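Local coordinates for carbonic anhydrase (Sordaria macrospora, PDB 4O1K), which catalyses the reversible hydration of carbon dioxide to bicarbonate as a tetrameric, zinc-dependent beta-class carbonic anhydrase, at residues A[95-100]-A[176-182]; A[104-110]-A[188-194]. The contacts are given in a common frame with arbitrary orientation. Residues are numbered along the deposited sequence.

Interaction 1 of 2, residues A[95-100]-A[176-182]; sequences IEYAVK and TAALQQS
Two alpha-helical segments run nearly parallel, their axes 9.1 Å apart at closest approach and 18° apart in direction, with Glu96 and Ala178 in register (CA to CA 5.8 Å). Residues 95-100 are all helical; in 176-182 the helix starts at Ala177, and Thr176, with psi near 141°, is the N-cap. Its p rotamer places OG1 to accept a weak capping bond from Leu179 N (3.4 Å), and Thr176 OG1 also bonds to Val173 O. At the closest point the small Ala178 presents its CB toward helix 95-100. Val99, chi1 t, directs CG1 to 4.1 Å from Ala178 CB, 3.7 Å from Ala178 O and 3.7 Å from Ser182 CB. One turn earlier, Ile95 (m, t) sets CG2 3.9 Å from Thr176 OG1. Glu96, chi1 t and chi2 near 95°, turns its carboxylate toward 176-182 so that OE1 lies 3.4 Å from Ala178 CB; a water accepts from Ala178 N (3.0 Å) and donates weakly to Glu96 OE1 (3.4 Å). Lys100, with chi2 and chi3 t, carries CE to 3.5 Å from Gln181 OE1, while Gln181 NE2 bonds to Asp126 of a third subunit. No direct hydrogen bond joins the segments. Val99 and Leu179 also touch Ile107 of strand 106-112: side-by-side helix packing against one face of the central mixed beta-sheet, as in the alpha/beta fold of beta-carbonic anhydrases.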
loop_
_atom_site.group_PDB
_atom_site.type_symbol
_atom_site.label_atom_id
_atom_site.label_comp_id
_atom_site.label_asym_id
_atom_site.label_seq_id
_atom_site.Cartn_x
_atom_site.Cartn_y
_atom_site.Cartn_z
ATOM N N ILE A 95 12.530 5.431 -3.999
ATOM C CA ILE A 95 13.153 5.566 -5.323
ATOM C C ILE A 95 12.988 7.005 -5.798
ATOM O O ILE A 95 13.951 7.669 -6.264
ATOM C CB ILE A 95 12.497 4.591 -6.322
ATOM C CG1 ILE A 95 12.820 3.160 -5.900
ATOM C CG2 ILE A 95 12.981 4.853 -7.766
ATOM C CD1 ILE A 95 12.148 2.076 -6.755
ATOM N N GLU A 96 11.765 7.501 -5.687
ATOM C CA GLU A 96 11.490 8.879 -6.084
ATOM C C GLU A 96 12.419 9.863 -5.368
ATOM O O GLU A 96 13.020 10.751 -5.997
ATOM C CB GLU A 96 10.033 9.207 -5.746
ATOM C CG GLU A 96 9.691 10.687 -5.811
ATOM C CD GLU A 96 9.117 11.064 -7.151
ATOM O OE1 GLU A 96 9.640 10.547 -8.155
ATOM O OE2 GLU A 96 8.144 11.852 -7.193
ATOM N N TYR A 97 12.545 9.690 -4.055
ATOM C CA TYR A 97 13.340 10.583 -3.210
ATOM C C TYR A 97 14.833 10.497 -3.485
ATOM O O TYR A 97 15.541 11.517 -3.492
ATOM C CB TYR A 97 13.076 10.258 -1.741
ATOM C CG TYR A 97 13.772 11.158 -0.733
ATOM C CD1 TYR A 97 13.434 12.504 -0.602
ATOM C CD2 TYR A 97 14.731 10.645 0.117
ATOM C CE1 TYR A 97 14.069 13.311 0.351
ATOM C CE2 TYR A 97 15.361 11.426 1.058
ATOM C CZ TYR A 97 15.033 12.748 1.178
ATOM O OH TYR A 97 15.699 13.482 2.131
ATOM N N ALA A 98 15.313 9.282 -3.715
ATOM C CA ALA A 98 16.730 9.050 -4.003
ATOM C C ALA A 98 17.117 9.620 -5.356
ATOM O O ALA A 98 18.194 10.212 -5.511
ATOM C CB ALA A 98 17.053 7.556 -3.942
ATOM N N VAL A 99 16.249 9.444 -6.346
ATOM C CA VAL A 99 16.586 9.889 -7.700
ATOM C C VAL A 99 16.429 11.390 -7.835
ATOM O O VAL A 99 17.310 12.090 -8.345
ATOM C CB VAL A 99 15.682 9.236 -8.714
ATOM C CG1 VAL A 99 15.857 9.893 -10.057
ATOM C CG2 VAL A 99 15.982 7.729 -8.787
ATOM N N LYS A 100 15.293 11.892 -7.382
ATOM C CA LYS A 100 14.957 13.287 -7.646
ATOM C C LYS A 100 15.570 14.282 -6.668
ATOM O O LYS A 100 15.990 15.371 -7.065
ATOM C CB LYS A 100 13.437 13.461 -7.727
ATOM C CG LYS A 100 12.936 13.441 -9.169
ATOM C CD LYS A 100 11.447 13.141 -9.273
ATOM C CE LYS A 100 10.920 13.520 -10.654
ATOM N NZ LYS A 100 9.528 14.069 -10.585
ATOM N N THR A 176 9.863 3.310 -13.365
ATOM C CA THR A 176 9.524 4.544 -12.649
ATOM C C THR A 176 9.785 5.782 -13.471
ATOM O O THR A 176 10.770 5.850 -14.198
ATOM C CB THR A 176 10.185 4.661 -11.262
ATOM O OG1 THR A 176 11.612 4.817 -11.388
ATOM C CG2 THR A 176 9.875 3.427 -10.455
ATOM N N ALA A 177 8.879 6.756 -13.364
ATOM C CA ALA A 177 8.999 8.015 -14.092
ATOM C C ALA A 177 10.264 8.761 -13.688
ATOM O O ALA A 177 10.940 9.354 -14.538
ATOM C CB ALA A 177 7.744 8.897 -13.866
ATOM N N ALA A 178 10.586 8.706 -12.397
ATOM C CA ALA A 178 11.746 9.410 -11.854
ATOM C C ALA A 178 12.996 8.935 -12.572
ATOM O O ALA A 178 13.787 9.748 -13.103
ATOM C CB ALA A 178 11.863 9.137 -10.359
ATOM N N LEU A 179 13.179 7.614 -12.569
ATOM C CA LEU A 179 14.347 6.995 -13.207
ATOM C C LEU A 179 14.465 7.391 -14.671
ATOM O O LEU A 179 15.534 7.824 -15.125
ATOM C CB LEU A 179 14.297 5.463 -13.122
ATOM C CG LEU A 179 15.580 5.038 -13.841
ATOM C CD1 LEU A 179 16.581 4.442 -12.902
ATOM C CD2 LEU A 179 15.382 4.198 -15.097
ATOM N N GLN A 180 13.371 7.256 -15.421
ATOM C CA GLN A 180 13.427 7.540 -16.857
ATOM C C GLN A 180 13.731 9.003 -17.158
ATOM O O GLN A 180 14.564 9.307 -18.019
ATOM C CB GLN A 180 12.134 7.112 -17.568
ATOM C CG GLN A 180 12.255 7.261 -19.081
ATOM C CD GLN A 180 10.994 6.880 -19.823
ATOM O OE1 GLN A 180 10.700 7.430 -20.887
ATOM N NE2 GLN A 180 10.248 5.926 -19.275
ATOM N N GLN A 181 13.056 9.902 -16.452
ATOM C CA GLN A 181 13.288 11.334 -16.630
ATOM C C GLN A 181 14.742 11.690 -16.332
ATOM O O GLN A 181 15.420 12.309 -17.169
ATOM C CB GLN A 181 12.341 12.145 -15.743
ATOM C CG GLN A 181 10.875 12.119 -16.209
ATOM C CD GLN A 181 9.904 12.499 -15.106
ATOM O OE1 GLN A 181 10.209 12.364 -13.917
ATOM N NE2 GLN A 181 8.725 12.969 -15.491
ATOM N N SER A 182 15.223 11.285 -15.156
ATOM C CA SER A 182 16.611 11.563 -14.787
ATOM C C SER A 182 17.585 10.984 -15.806
ATOM O O SER A 182 18.544 11.655 -16.212
ATOM C CB SER A 182 16.927 11.040 -13.375
ATOM O OG SER A 182 18.184 11.542 -12.929
HETATM O O HOH W 1 8.827 7.897 -10.055
#

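Interaction 2 of 2, residues A[104-110]-A[188-194]; sequences VKHIVVC and FPVIHGW
Neighbouring parallel strands of the central beta-sheet, 106-110 and 190-194, run with their axes 4.7 Å apart at closest approach and a crossing angle of -19°, pairing His106 with Val190 through Cys110 with Trp194. The hydrogen bonds alternate: Val190 N to Lys105 O (3.1 Å), Ile107 N to Val190 O (2.9 Å), His192 N to Ile107 O (2.9 Å), Val109 N to His192 O (2.9 Å) and Trp194 N to Val109 O (3.0 Å). On the face of Ile107 and Ile191, Ile107 CD1 meets the ring of cis-Pro189 (CG, 3.9 Å) and Ile107 CB meets Ile191 CG1 (4.1 Å). Beside Val109, Gly193 adds no side-chain bump. The other face carries the large rings: Trp194 (chi1 m) lays its six-membered ring over Val108, whose CG2 is 4.0 Å from the centroid, a CH-pi contact. At the strand entrance Lys105 curls back, NZ 4.2 Å from the Phe188 ring centroid in a cation-pi contact. His106 and His192, both chi1 m, meet rim to rim, and a hydrogen bond links His106 ND1 and His192 NE2 at 3.0 Å.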
loop_
_atom_site.group_PDB
_atom_site.type_symbol
_atom_site.label_atom_id
_atom_site.label_comp_id
_atom_site.label_asym_id
_atom_site.label_seq_id
_atom_site.Cartn_x
_atom_site.Cartn_y
_atom_site.Cartn_z
ATOM N N VAL A 104 21.065 10.446 -6.569
ATOM C CA VAL A 104 21.827 9.230 -6.514
ATOM C C VAL A 104 22.359 8.892 -7.923
ATOM O O VAL A 104 21.672 9.143 -8.908
ATOM C CB VAL A 104 20.872 8.179 -5.871
ATOM C CG1 VAL A 104 20.637 6.965 -6.731
ATOM C CG2 VAL A 104 21.298 7.866 -4.430
ATOM N N LYS A 105 23.599 8.401 -8.026
ATOM C CA LYS A 105 24.171 8.064 -9.329
ATOM C C LYS A 105 23.944 6.605 -9.710
ATOM O O LYS A 105 24.033 6.235 -10.900
ATOM C CB LYS A 105 25.679 8.343 -9.337
ATOM C CG LYS A 105 26.072 9.721 -9.855
ATOM C CD LYS A 105 25.824 10.824 -8.874
ATOM C CE LYS A 105 26.800 11.971 -9.155
ATOM N NZ LYS A 105 26.708 12.397 -10.584
ATOM N N HIS A 106 23.652 5.780 -8.702
ATOM C CA HIS A 106 23.491 4.351 -8.894
ATOM C C HIS A 106 22.283 3.847 -8.109
ATOM O O HIS A 106 22.022 4.297 -6.994
ATOM C CB HIS A 106 24.732 3.611 -8.377
ATOM C CG HIS A 106 26.007 4.038 -9.029
ATOM N ND1 HIS A 106 26.427 3.530 -10.241
ATOM C CD2 HIS A 106 26.964 4.916 -8.633
ATOM C CE1 HIS A 106 27.589 4.082 -10.566
ATOM N NE2 HIS A 106 27.935 4.928 -9.609
ATOM N N ILE A 107 21.549 2.898 -8.683
ATOM C CA ILE A 107 20.543 2.176 -7.900
ATOM C C ILE A 107 20.904 0.702 -8.040
ATOM O O ILE A 107 21.073 0.223 -9.139
ATOM C CB ILE A 107 19.134 2.399 -8.432
ATOM C CG1 ILE A 107 18.751 3.881 -8.356
ATOM C CG2 ILE A 107 18.109 1.608 -7.567
ATOM C CD1 ILE A 107 17.324 4.195 -8.877
ATOM N N VAL A 108 21.077 -0.003 -6.926
ATOM C CA VAL A 108 21.465 -1.414 -6.967
ATOM C C VAL A 108 20.309 -2.175 -6.345
ATOM O O VAL A 108 19.848 -1.777 -5.282
ATOM C CB VAL A 108 22.653 -1.645 -6.026
ATOM C CG1 VAL A 108 22.908 -3.148 -5.851
ATOM C CG2 VAL A 108 23.913 -0.894 -6.544
ATOM N N VAL A 109 19.860 -3.246 -6.992
ATOM C CA VAL A 109 18.991 -4.222 -6.330
ATOM C C VAL A 109 19.905 -5.389 -6.050
ATOM O O VAL A 109 20.492 -5.952 -6.977
ATOM C CB VAL A 109 17.857 -4.692 -7.247
ATOM C CG1 VAL A 109 17.078 -5.838 -6.593
ATOM C CG2 VAL A 109 16.913 -3.535 -7.518
ATOM N N CYS A 110 20.046 -5.741 -4.771
ATOM C CA CYS A 110 20.942 -6.833 -4.408
ATOM C C CYS A 110 20.147 -7.964 -3.804
ATOM O O CYS A 110 19.527 -7.794 -2.739
ATOM C CB CYS A 110 21.976 -6.354 -3.396
ATOM S SG CYS A 110 23.318 -7.575 -3.148
ATOM N N PHE A 188 22.115 9.526 -15.658
ATOM C CA PHE A 188 22.143 8.792 -14.387
ATOM C C PHE A 188 20.759 8.871 -13.741
ATOM O O PHE A 188 19.959 9.725 -14.126
ATOM C CB PHE A 188 23.276 9.291 -13.462
ATOM C CG PHE A 188 23.089 10.688 -12.905
ATOM C CD1 PHE A 188 23.896 11.729 -13.340
ATOM C CD2 PHE A 188 22.173 10.938 -11.883
ATOM C CE1 PHE A 188 23.753 13.002 -12.816
ATOM C CE2 PHE A 188 22.018 12.210 -11.363
ATOM C CZ PHE A 188 22.807 13.240 -11.825
ATOM N N PRO A 189 20.446 7.976 -12.773
ATOM C CA PRO A 189 21.241 6.861 -12.251
ATOM C C PRO A 189 21.291 5.684 -13.204
ATOM O O PRO A 189 20.423 5.520 -14.066
ATOM C CB PRO A 189 20.474 6.446 -10.985
ATOM C CG PRO A 189 19.053 6.815 -11.274
ATOM C CD PRO A 189 19.169 8.121 -12.045
ATOM N N VAL A 190 22.321 4.863 -13.056
ATOM C CA VAL A 190 22.307 3.596 -13.753
ATOM C C VAL A 190 21.941 2.523 -12.738
ATOM O O VAL A 190 22.156 2.669 -11.523
ATOM C CB VAL A 190 23.635 3.286 -14.463
ATOM C CG1 VAL A 190 23.891 4.311 -15.588
ATOM C CG2 VAL A 190 24.782 3.280 -13.474
ATOM N N ILE A 191 21.389 1.450 -13.253
ATOM C CA ILE A 191 20.816 0.414 -12.424
ATOM C C ILE A 191 21.642 -0.858 -12.473
ATOM O O ILE A 191 22.072 -1.279 -13.561
ATOM C CB ILE A 191 19.421 0.141 -12.930
ATOM C CG1 ILE A 191 18.482 1.170 -12.318
ATOM C CG2 ILE A 191 18.964 -1.249 -12.578
ATOM C CD1 ILE A 191 17.146 1.050 -12.823
ATOM N N HIS A 192 21.852 -1.469 -11.308
ATOM C CA HIS A 192 22.635 -2.697 -11.223
ATOM C C HIS A 192 21.840 -3.776 -10.523
ATOM O O HIS A 192 21.069 -3.478 -9.603
ATOM C CB HIS A 192 23.897 -2.479 -10.408
ATOM C CG HIS A 192 24.678 -1.271 -10.799
ATOM N ND1 HIS A 192 25.695 -1.310 -11.732
ATOM C CD2 HIS A 192 24.632 0.002 -10.344
ATOM C CE1 HIS A 192 26.219 -0.102 -11.855
ATOM N NE2 HIS A 192 25.599 0.710 -11.017
ATOM N N GLY A 193 22.035 -5.022 -10.961
ATOM C CA GLY A 193 21.412 -6.163 -10.305
ATOM C C GLY A 193 22.543 -7.057 -9.838
ATOM O O GLY A 193 23.267 -7.592 -10.648
ATOM N N TRP A 194 22.683 -7.218 -8.534
ATOM C CA TRP A 194 23.788 -8.001 -7.980
ATOM C C TRP A 194 23.226 -9.063 -7.062
ATOM O O TRP A 194 22.047 -8.997 -6.662
ATOM C CB TRP A 194 24.727 -7.088 -7.195
ATOM C CG TRP A 194 25.436 -6.001 -7.998
ATOM C CD1 TRP A 194 25.584 -5.927 -9.365
ATOM C CD2 TRP A 194 26.091 -4.836 -7.462
ATOM N NE1 TRP A 194 26.310 -4.784 -9.699
ATOM C CE2 TRP A 194 26.617 -4.099 -8.550
ATOM C CE3 TRP A 194 26.281 -4.341 -6.162
ATOM C CZ2 TRP A 194 27.335 -2.898 -8.372
ATOM C CZ3 TRP A 194 26.991 -3.144 -5.990
ATOM C CH2 TRP A 194 27.497 -2.437 -7.089
#

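In the fold
Interactions 1 and 2, with centres 12 Å apart, are successive layers of one alpha/beta unit: helix 89-100 leads into strand 106-112, and helix 177-186 into strand 190-197, so the paired helices feed the paired strands. Both turns are tied by hydrogen bonds, Ala98 O to Val104 N at 3.1 Å and Ser182 OG to Phe188 O at 2.8 Å, while Leu179 CD1 packs on Ile191 CD1 at 3.4 Å to join the layers. The strands then run toward the metal: the Cys110 side chain is about 10 Å from the zinc, and strand 106-112 ends at His112, which with Cys56, Asp58 and Cys115 forms the zinc site.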